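Long-range contacts in petrobactin-binding protein YclQ (PDB 3GFV), which binds iron-free and ferric petrobactin, as well as the precursor 3,4-dihydroxybenzoic acid, and serves the YclNOPQ ABC transporter in ferric-petrobactin uptake: residues Asp54-Gln63 and Lys71-Ser82; Glu152-Val163 and Leu281-Lys292. All coordinates share one frame; numbering follows the deposited sequence.

Contact 1: Asp54-Gln63 and Lys71-Ser82; sequences DDIVAGLPKQ and KFKDDKYADVGS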
# COMPACT_ATOMS: atom_id res chain seq x y z
N ASP A 54 9.28 15.72 -6.57
CA ASP A 54 8.99 16.25 -5.23
C ASP A 54 8.56 17.73 -5.31
O ASP A 54 7.71 18.20 -4.55
CB ASP A 54 10.24 16.18 -4.33
CG ASP A 54 10.60 14.76 -3.91
OD1 ASP A 54 11.73 14.57 -3.41
OD2 ASP A 54 9.78 13.85 -4.08
N ASP A 55 9.17 18.45 -6.25
CA ASP A 55 8.98 19.89 -6.33
C ASP A 55 7.55 20.32 -6.63
O ASP A 55 7.18 21.46 -6.36
CB ASP A 55 9.91 20.51 -7.39
CG ASP A 55 11.34 20.54 -6.94
OD1 ASP A 55 11.59 20.35 -5.73
OD2 ASP A 55 12.23 20.76 -7.80
N ILE A 56 6.75 19.42 -7.18
CA ILE A 56 5.39 19.81 -7.56
C ILE A 56 4.33 19.32 -6.57
O ILE A 56 3.13 19.47 -6.79
CB ILE A 56 5.06 19.47 -9.05
CG1 ILE A 56 5.30 17.98 -9.34
CG2 ILE A 56 5.92 20.33 -9.99
CD1 ILE A 56 4.29 17.05 -8.62
N VAL A 57 4.79 18.74 -5.47
CA VAL A 57 3.87 18.35 -4.39
C VAL A 57 3.61 19.56 -3.51
O VAL A 57 4.52 20.03 -2.82
CB VAL A 57 4.46 17.25 -3.52
CG1 VAL A 57 3.46 16.83 -2.44
CG2 VAL A 57 4.84 16.05 -4.37
N ALA A 58 2.37 20.06 -3.51
CA ALA A 58 2.04 21.23 -2.69
C ALA A 58 1.76 20.88 -1.23
O ALA A 58 1.98 21.69 -0.33
CB ALA A 58 0.86 21.98 -3.28
N GLY A 59 1.24 19.67 -1.00
CA GLY A 59 0.75 19.31 0.32
C GLY A 59 0.35 17.85 0.40
O GLY A 59 0.05 17.21 -0.62
N LEU A 60 0.34 17.34 1.63
CA LEU A 60 0.00 15.95 1.90
C LEU A 60 -0.39 15.88 3.38
O LEU A 60 -0.03 16.77 4.16
CB LEU A 60 1.21 15.05 1.65
CG LEU A 60 2.48 15.42 2.43
CD1 LEU A 60 3.02 14.19 3.15
CD2 LEU A 60 3.53 16.00 1.46
N PRO A 61 -1.12 14.83 3.77
CA PRO A 61 -1.49 14.72 5.19
C PRO A 61 -0.31 14.17 6.01
O PRO A 61 0.12 13.05 5.77
CB PRO A 61 -2.67 13.74 5.16
CG PRO A 61 -2.38 12.88 3.87
CD PRO A 61 -1.89 13.93 2.91
N LYS A 62 0.21 14.94 6.96
CA LYS A 62 1.43 14.52 7.65
C LYS A 62 1.19 13.87 9.00
O LYS A 62 2.15 13.60 9.72
CB LYS A 62 2.39 15.70 7.82
CG LYS A 62 2.85 16.32 6.50
CD LYS A 62 3.91 17.38 6.76
CE LYS A 62 4.17 18.22 5.53
NZ LYS A 62 5.39 19.05 5.73
N GLN A 63 -0.07 13.64 9.36
CA GLN A 63 -0.39 13.11 10.69
C GLN A 63 0.52 11.95 11.08
O GLN A 63 1.13 11.97 12.15
CB GLN A 63 -1.85 12.68 10.77
CG GLN A 63 -2.23 12.19 12.16
CD GLN A 63 -3.50 11.39 12.17
OE1 GLN A 63 -4.43 11.68 12.93
NE2 GLN A 63 -3.57 10.36 11.31
N LYS A 71 11.06 12.48 4.54
CA LYS A 71 11.55 13.71 3.91
C LYS A 71 10.40 14.72 3.76
O LYS A 71 10.62 15.93 3.76
CB LYS A 71 12.14 13.39 2.54
CG LYS A 71 11.08 13.20 1.47
CD LYS A 71 11.59 12.36 0.32
CE LYS A 71 12.76 13.02 -0.36
NZ LYS A 71 13.36 12.11 -1.37
N PHE A 72 9.18 14.22 3.65
CA PHE A 72 8.03 15.10 3.42
C PHE A 72 7.56 15.87 4.66
O PHE A 72 6.61 16.65 4.58
CB PHE A 72 6.89 14.31 2.75
CG PHE A 72 7.19 13.96 1.31
CD1 PHE A 72 7.12 14.94 0.34
CD2 PHE A 72 7.55 12.67 0.95
CE1 PHE A 72 7.41 14.64 -1.00
CE2 PHE A 72 7.84 12.37 -0.38
CZ PHE A 72 7.76 13.36 -1.35
N LYS A 73 8.26 15.69 5.78
CA LYS A 73 8.00 16.50 6.97
C LYS A 73 8.49 17.94 6.75
O LYS A 73 8.05 18.87 7.43
CB LYS A 73 8.70 15.90 8.19
CG LYS A 73 8.24 14.51 8.53
CD LYS A 73 8.85 14.00 9.83
CE LYS A 73 8.31 12.62 10.17
NZ LYS A 73 8.44 12.28 11.62
N ASP A 74 9.40 18.11 5.80
CA ASP A 74 9.89 19.44 5.43
C ASP A 74 8.74 20.43 5.28
O ASP A 74 7.74 20.12 4.65
CB ASP A 74 10.69 19.36 4.11
CG ASP A 74 11.52 20.60 3.85
OD1 ASP A 74 10.95 21.70 3.62
OD2 ASP A 74 12.76 20.48 3.84
N ASP A 75 8.88 21.62 5.85
CA ASP A 75 7.81 22.60 5.79
C ASP A 75 7.53 23.13 4.38
O ASP A 75 6.55 23.84 4.18
CB ASP A 75 8.09 23.76 6.75
CG ASP A 75 7.91 23.36 8.20
OD1 ASP A 75 7.18 22.38 8.46
OD2 ASP A 75 8.50 24.01 9.09
N LYS A 76 8.38 22.80 3.40
CA LYS A 76 8.09 23.26 2.04
C LYS A 76 6.81 22.55 1.54
O LYS A 76 6.16 23.01 0.61
CB LYS A 76 9.27 23.03 1.08
CG LYS A 76 9.62 21.58 0.84
CD LYS A 76 10.77 21.42 -0.15
CE LYS A 76 10.28 21.38 -1.58
NZ LYS A 76 11.26 20.70 -2.49
N TYR A 77 6.47 21.44 2.17
CA TYR A 77 5.23 20.73 1.85
C TYR A 77 4.18 21.10 2.89
O TYR A 77 4.43 20.99 4.09
CB TYR A 77 5.47 19.21 1.89
CG TYR A 77 6.64 18.78 1.03
CD1 TYR A 77 6.55 18.80 -0.35
CD2 TYR A 77 7.85 18.39 1.61
CE1 TYR A 77 7.63 18.42 -1.15
CE2 TYR A 77 8.93 18.01 0.82
CZ TYR A 77 8.81 18.03 -0.56
OH TYR A 77 9.87 17.66 -1.36
N ALA A 78 3.02 21.57 2.45
CA ALA A 78 1.96 21.92 3.39
C ALA A 78 1.34 20.68 4.01
O ALA A 78 1.14 19.67 3.33
CB ALA A 78 0.87 22.76 2.70
N ASP A 79 1.05 20.75 5.31
CA ASP A 79 0.36 19.67 6.01
C ASP A 79 -1.15 19.85 5.82
O ASP A 79 -1.73 20.84 6.30
CB ASP A 79 0.71 19.72 7.50
CG ASP A 79 0.14 18.54 8.28
OD1 ASP A 79 -0.54 17.69 7.68
OD2 ASP A 79 0.37 18.48 9.50
N VAL A 80 -1.80 18.92 5.12
CA VAL A 80 -3.23 19.05 4.87
C VAL A 80 -4.06 18.08 5.73
O VAL A 80 -5.17 17.70 5.36
CB VAL A 80 -3.58 18.92 3.35
CG1 VAL A 80 -3.11 20.15 2.57
CG2 VAL A 80 -2.97 17.65 2.75
N GLY A 81 -3.49 17.66 6.86
CA GLY A 81 -4.24 16.93 7.89
C GLY A 81 -3.89 15.46 8.04
O GLY A 81 -2.73 15.08 8.24
N SER A 82 -4.91 14.62 7.97
CA SER A 82 -4.70 13.18 8.06
C SER A 82 -5.44 12.48 6.94
O SER A 82 -6.25 13.09 6.23
CB SER A 82 -5.18 12.64 9.42
OG SER A 82 -6.58 12.56 9.45
O HOH W 1 6.25 22.32 -2.16
O HOH W 2 5.11 20.57 7.94
O HOH W 3 -7.09 10.83 11.85

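Contact 2: Glu152-Val163 and Leu281-Lys292; sequences ELANIDHSIADV and LESMTQMIKEVK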
# COMPACT_ATOMS: atom_id res chain seq x y z
N GLU A 152 10.35 1.34 -15.07
CA GLU A 152 10.19 0.98 -13.67
C GLU A 152 9.19 -0.17 -13.50
O GLU A 152 9.40 -1.06 -12.69
CB GLU A 152 9.76 2.19 -12.84
CG GLU A 152 10.82 3.29 -12.77
CD GLU A 152 12.12 2.79 -12.16
OE1 GLU A 152 12.07 2.08 -11.14
OE2 GLU A 152 13.20 3.12 -12.71
N LEU A 153 8.11 -0.14 -14.27
CA LEU A 153 7.13 -1.22 -14.18
C LEU A 153 7.78 -2.52 -14.67
O LEU A 153 7.54 -3.59 -14.08
CB LEU A 153 5.88 -0.89 -15.01
CG LEU A 153 4.99 0.18 -14.38
CD1 LEU A 153 3.82 0.55 -15.30
CD2 LEU A 153 4.47 -0.25 -13.00
N ALA A 154 8.58 -2.44 -15.73
CA ALA A 154 9.29 -3.62 -16.20
C ALA A 154 10.20 -4.22 -15.14
O ALA A 154 10.23 -5.45 -14.96
CB ALA A 154 10.08 -3.31 -17.51
N ASN A 155 10.95 -3.38 -14.43
CA ASN A 155 11.83 -3.87 -13.37
C ASN A 155 11.03 -4.52 -12.25
O ASN A 155 11.43 -5.54 -11.70
CB ASN A 155 12.66 -2.74 -12.76
CG ASN A 155 13.66 -2.19 -13.73
OD1 ASN A 155 14.09 -2.87 -14.67
ND2 ASN A 155 14.06 -0.94 -13.50
N ILE A 156 9.91 -3.90 -11.90
CA ILE A 156 9.02 -4.47 -10.89
C ILE A 156 8.47 -5.84 -11.34
O ILE A 156 8.44 -6.79 -10.55
CB ILE A 156 7.93 -3.46 -10.53
CG1 ILE A 156 8.55 -2.38 -9.64
CG2 ILE A 156 6.76 -4.15 -9.82
CD1 ILE A 156 7.64 -1.17 -9.40
N ASP A 157 8.07 -5.95 -12.61
CA ASP A 157 7.59 -7.24 -13.11
C ASP A 157 8.66 -8.31 -12.98
O ASP A 157 8.36 -9.47 -12.64
CB ASP A 157 7.13 -7.14 -14.56
CG ASP A 157 5.73 -6.55 -14.69
OD1 ASP A 157 5.01 -6.42 -13.67
OD2 ASP A 157 5.35 -6.22 -15.83
N HIS A 158 9.91 -7.93 -13.24
CA HIS A 158 11.04 -8.85 -13.13
C HIS A 158 11.25 -9.29 -11.68
O HIS A 158 11.53 -10.46 -11.41
CB HIS A 158 12.31 -8.19 -13.66
CG HIS A 158 13.55 -9.03 -13.50
ND1 HIS A 158 14.10 -9.75 -14.54
CD2 HIS A 158 14.35 -9.23 -12.43
CE1 HIS A 158 15.19 -10.38 -14.11
NE2 HIS A 158 15.36 -10.08 -12.83
N SER A 159 11.15 -8.33 -10.76
CA SER A 159 11.29 -8.60 -9.32
C SER A 159 10.14 -9.47 -8.84
O SER A 159 10.34 -10.38 -8.03
CB SER A 159 11.30 -7.31 -8.52
OG SER A 159 12.46 -6.54 -8.84
N ILE A 160 8.94 -9.20 -9.35
CA ILE A 160 7.77 -10.02 -8.99
C ILE A 160 7.94 -11.47 -9.48
O ILE A 160 7.65 -12.42 -8.74
CB ILE A 160 6.47 -9.40 -9.55
CG1 ILE A 160 6.08 -8.17 -8.72
CG2 ILE A 160 5.32 -10.40 -9.52
CD1 ILE A 160 4.93 -7.40 -9.32
N ALA A 161 8.40 -11.63 -10.72
CA ALA A 161 8.65 -12.98 -11.24
C ALA A 161 9.65 -13.73 -10.36
O ALA A 161 9.49 -14.94 -10.09
CB ALA A 161 9.12 -12.95 -12.67
N ASP A 162 10.69 -13.02 -9.93
CA ASP A 162 11.72 -13.61 -9.08
C ASP A 162 11.19 -14.05 -7.70
O ASP A 162 11.54 -15.13 -7.21
CB ASP A 162 12.89 -12.62 -8.93
CG ASP A 162 13.93 -13.09 -7.92
OD1 ASP A 162 14.66 -14.06 -8.22
OD2 ASP A 162 14.02 -12.48 -6.83
N VAL A 163 10.35 -13.24 -7.06
CA VAL A 163 9.81 -13.63 -5.75
C VAL A 163 8.80 -14.76 -5.90
O VAL A 163 8.75 -15.68 -5.08
CB VAL A 163 9.21 -12.45 -4.95
CG1 VAL A 163 7.91 -11.97 -5.58
CG2 VAL A 163 8.95 -12.87 -3.47
N LEU A 281 5.50 3.08 -6.83
CA LEU A 281 6.72 2.44 -7.32
C LEU A 281 7.70 2.13 -6.18
O LEU A 281 8.35 1.10 -6.19
CB LEU A 281 7.42 3.32 -8.37
CG LEU A 281 6.60 3.64 -9.63
CD1 LEU A 281 7.41 4.59 -10.53
CD2 LEU A 281 6.18 2.38 -10.41
N GLU A 282 7.80 3.01 -5.20
CA GLU A 282 8.76 2.77 -4.12
C GLU A 282 8.22 1.76 -3.12
O GLU A 282 8.93 0.83 -2.73
CB GLU A 282 9.10 4.07 -3.39
CG GLU A 282 9.69 5.11 -4.34
CD GLU A 282 10.12 6.40 -3.67
OE1 GLU A 282 9.73 6.65 -2.52
OE2 GLU A 282 10.87 7.17 -4.33
N SER A 283 6.97 1.93 -2.71
CA SER A 283 6.39 1.02 -1.73
C SER A 283 6.34 -0.41 -2.29
O SER A 283 6.64 -1.36 -1.58
CB SER A 283 5.02 1.50 -1.21
OG SER A 283 4.16 1.94 -2.25
N MSE A 284 6.02 -0.55 -3.58
CA MSE A 284 5.96 -1.90 -4.16
C MSE A 284 7.36 -2.52 -4.13
O MSE A 284 7.53 -3.70 -3.79
CB MSE A 284 5.41 -1.84 -5.58
CG MSE A 284 5.56 -3.12 -6.38
SE MSE A 284 4.56 -4.66 -5.66
CE MSE A 284 2.83 -4.37 -6.48
N THR A 285 8.35 -1.74 -4.53
CA THR A 285 9.73 -2.21 -4.55
C THR A 285 10.15 -2.71 -3.18
O THR A 285 10.73 -3.80 -3.04
CB THR A 285 10.67 -1.12 -5.05
OG1 THR A 285 10.36 -0.85 -6.42
CG2 THR A 285 12.10 -1.59 -4.95
N GLN A 286 9.84 -1.92 -2.16
CA GLN A 286 10.13 -2.28 -0.79
C GLN A 286 9.41 -3.57 -0.40
O GLN A 286 10.01 -4.48 0.19
CB GLN A 286 9.70 -1.17 0.17
CG GLN A 286 10.04 -1.54 1.61
CD GLN A 286 9.49 -0.55 2.61
OE1 GLN A 286 9.63 0.67 2.46
NE2 GLN A 286 8.86 -1.08 3.64
N MSE A 287 8.12 -3.63 -0.73
CA MSE A 287 7.26 -4.73 -0.30
C MSE A 287 7.73 -6.04 -0.91
O MSE A 287 7.78 -7.09 -0.20
CB MSE A 287 5.78 -4.46 -0.62
CG MSE A 287 5.19 -3.34 0.26
SE MSE A 287 3.63 -2.51 -0.57
CE MSE A 287 2.38 -3.90 -0.30
N ILE A 288 8.08 -6.01 -2.18
CA ILE A 288 8.63 -7.23 -2.80
C ILE A 288 9.85 -7.70 -2.03
O ILE A 288 9.96 -8.89 -1.67
CB ILE A 288 8.98 -6.99 -4.27
CG1 ILE A 288 7.70 -6.68 -5.07
CG2 ILE A 288 9.75 -8.21 -4.88
CD1 ILE A 288 8.00 -6.00 -6.41
N LYS A 289 10.77 -6.79 -1.75
CA LYS A 289 12.02 -7.15 -1.09
C LYS A 289 11.81 -7.69 0.32
O LYS A 289 12.50 -8.63 0.73
CB LYS A 289 12.97 -5.95 -1.05
CG LYS A 289 14.25 -6.22 -0.25
CD LYS A 289 15.12 -4.96 -0.10
CE LYS A 289 16.21 -5.16 0.95
NZ LYS A 289 17.01 -6.39 0.70
N GLU A 290 10.87 -7.12 1.06
CA GLU A 290 10.57 -7.66 2.38
C GLU A 290 10.09 -9.11 2.30
O GLU A 290 10.49 -9.94 3.12
CB GLU A 290 9.49 -6.84 3.10
CG GLU A 290 9.89 -5.41 3.43
CD GLU A 290 8.74 -4.69 4.13
OE1 GLU A 290 8.53 -4.95 5.31
OE2 GLU A 290 8.03 -3.90 3.49
N VAL A 291 9.22 -9.40 1.34
CA VAL A 291 8.68 -10.75 1.19
C VAL A 291 9.78 -11.72 0.73
O VAL A 291 9.94 -12.83 1.29
CB VAL A 291 7.43 -10.77 0.26
CG1 VAL A 291 6.95 -12.20 -0.01
CG2 VAL A 291 6.28 -9.97 0.90
N LYS A 292 10.55 -11.29 -0.26
CA LYS A 292 11.64 -12.10 -0.82
C LYS A 292 12.65 -12.42 0.28
O LYS A 292 13.06 -13.57 0.45
CB LYS A 292 12.32 -11.35 -1.96
CG LYS A 292 13.57 -12.05 -2.56
CD LYS A 292 14.28 -11.11 -3.55
CE LYS A 292 15.72 -11.53 -3.84
NZ LYS A 292 15.77 -12.86 -4.50
O HOH W 4 10.42 1.60 -8.46

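Contact 1: Asp54-Gln63 and Lys71-Ser82
The ammonium group of Lys62 is gripped by the backbone carbonyls of Phe72, Lys73, Asp74 and Tyr77. Lys62 NZ donates to Tyr77 O at 2.7 Å. Lys62 NZ also reaches Asp74 O at 2.8 Å. Phe72 O and Lys73 O, both weakly bonded, share what is left of its N-H groups with water 2, which leads on to Asp75 OD1. The chain is extended beyond CG, and this takes NZ across to the turn. Asp74 O also accepts Tyr77 N, closing a type I turn, and the two donors come from opposite faces of its plane. So many carbonyls probably favour the charged lysine. Beyond the turn, strand 78-79 pairs in parallel with strand 57-60 and forms one edge of the five-stranded parallel sheet of the N-terminal lobe. Ala78 accepts from Leu60 N and donates to Ala58 O. Val80 N then bonds Leu60 O at 2.9 Å. Asp79 OD1 holds Lys62 N at 2.9 Å and also takes Gly81 N, an Asx turn. On the same side of the sheet as Asp79, Leu60 CD2 packs 3.8 Å from Tyr77 CB. Phe72 CD1 sits over the centre of the Tyr77 ring, and the carbonyls of Asp54 and Val57 lie at that ring's edge.

Contact 2: Glu152-Val163 and Leu281-Lys292
No aromatic ring meets another group across this contact; the flat group that makes a direct polar bond is the carboxylate of Asp162. In the conformer described, Lys292 NZ approaches Asp162 OD2 on the side of the other oxygen, by its syn lone pair, and forms a salt bridge at 2.9 Å. Asp162 has a second conformer, so this bond is doubtful as a constant feature. The lysine chain bends only at its end (chi4 63°), crosses the aspartate at about a right angle, and also has Glu296 as a partner. Most of the remaining contact is apolar. The two helix segments run nearly parallel, 17° apart, with axes 10.1 Å from each other at closest. Packing is knobs-into-holes in both directions. Ile156 sits among Leu281, Met284, Thr285 and Ile288. Ile156 CG2, anti to the backbone N, comes 3.8 Å from CG of Met284, a selenomethionine here. Ile156 CD1 meets Leu281 CD2. In return, Ile288 fills the hole between Ile156, Ser159, Ile160 and Val163, with Ile288 CD1 3.7 Å from Ile160 CG1. Val163 CG2 packs against Val291 CG1 at 4.1 Å. Helix 146-170 is the long helix that joins the two lobes, as in other binding proteins of this family. Helix 128-142 flanks the pair through Phe132 and Met129, helix 271-276 packs Trp274 on Val291, and helix 42-50 meets the start of helix 281-296 through Asp46 and Thr47.

In the fold
The two contacts share no residues and do not touch. Their centres are 26 Å apart and their nearest atoms about 6 Å. Contact 1 lies at the edge of the N-terminal lobe, about 19 Å from the centre of the chain. Contact 2 lies closer in, about 13 Å from it, on the helical side that spans both lobes. Both are partly buried, but contact 1 has more exposed residues. Contact 1 joins neighbouring strands and a turn through backbone hydrogen bonds, the polar side chains of Lys62 and Asp79, and salt bridges at the rim. Contact 2 brings together helices far apart in sequence, mostly through apolar side chains, with a charged pair at one end. Helix 42-50 borders both contacts.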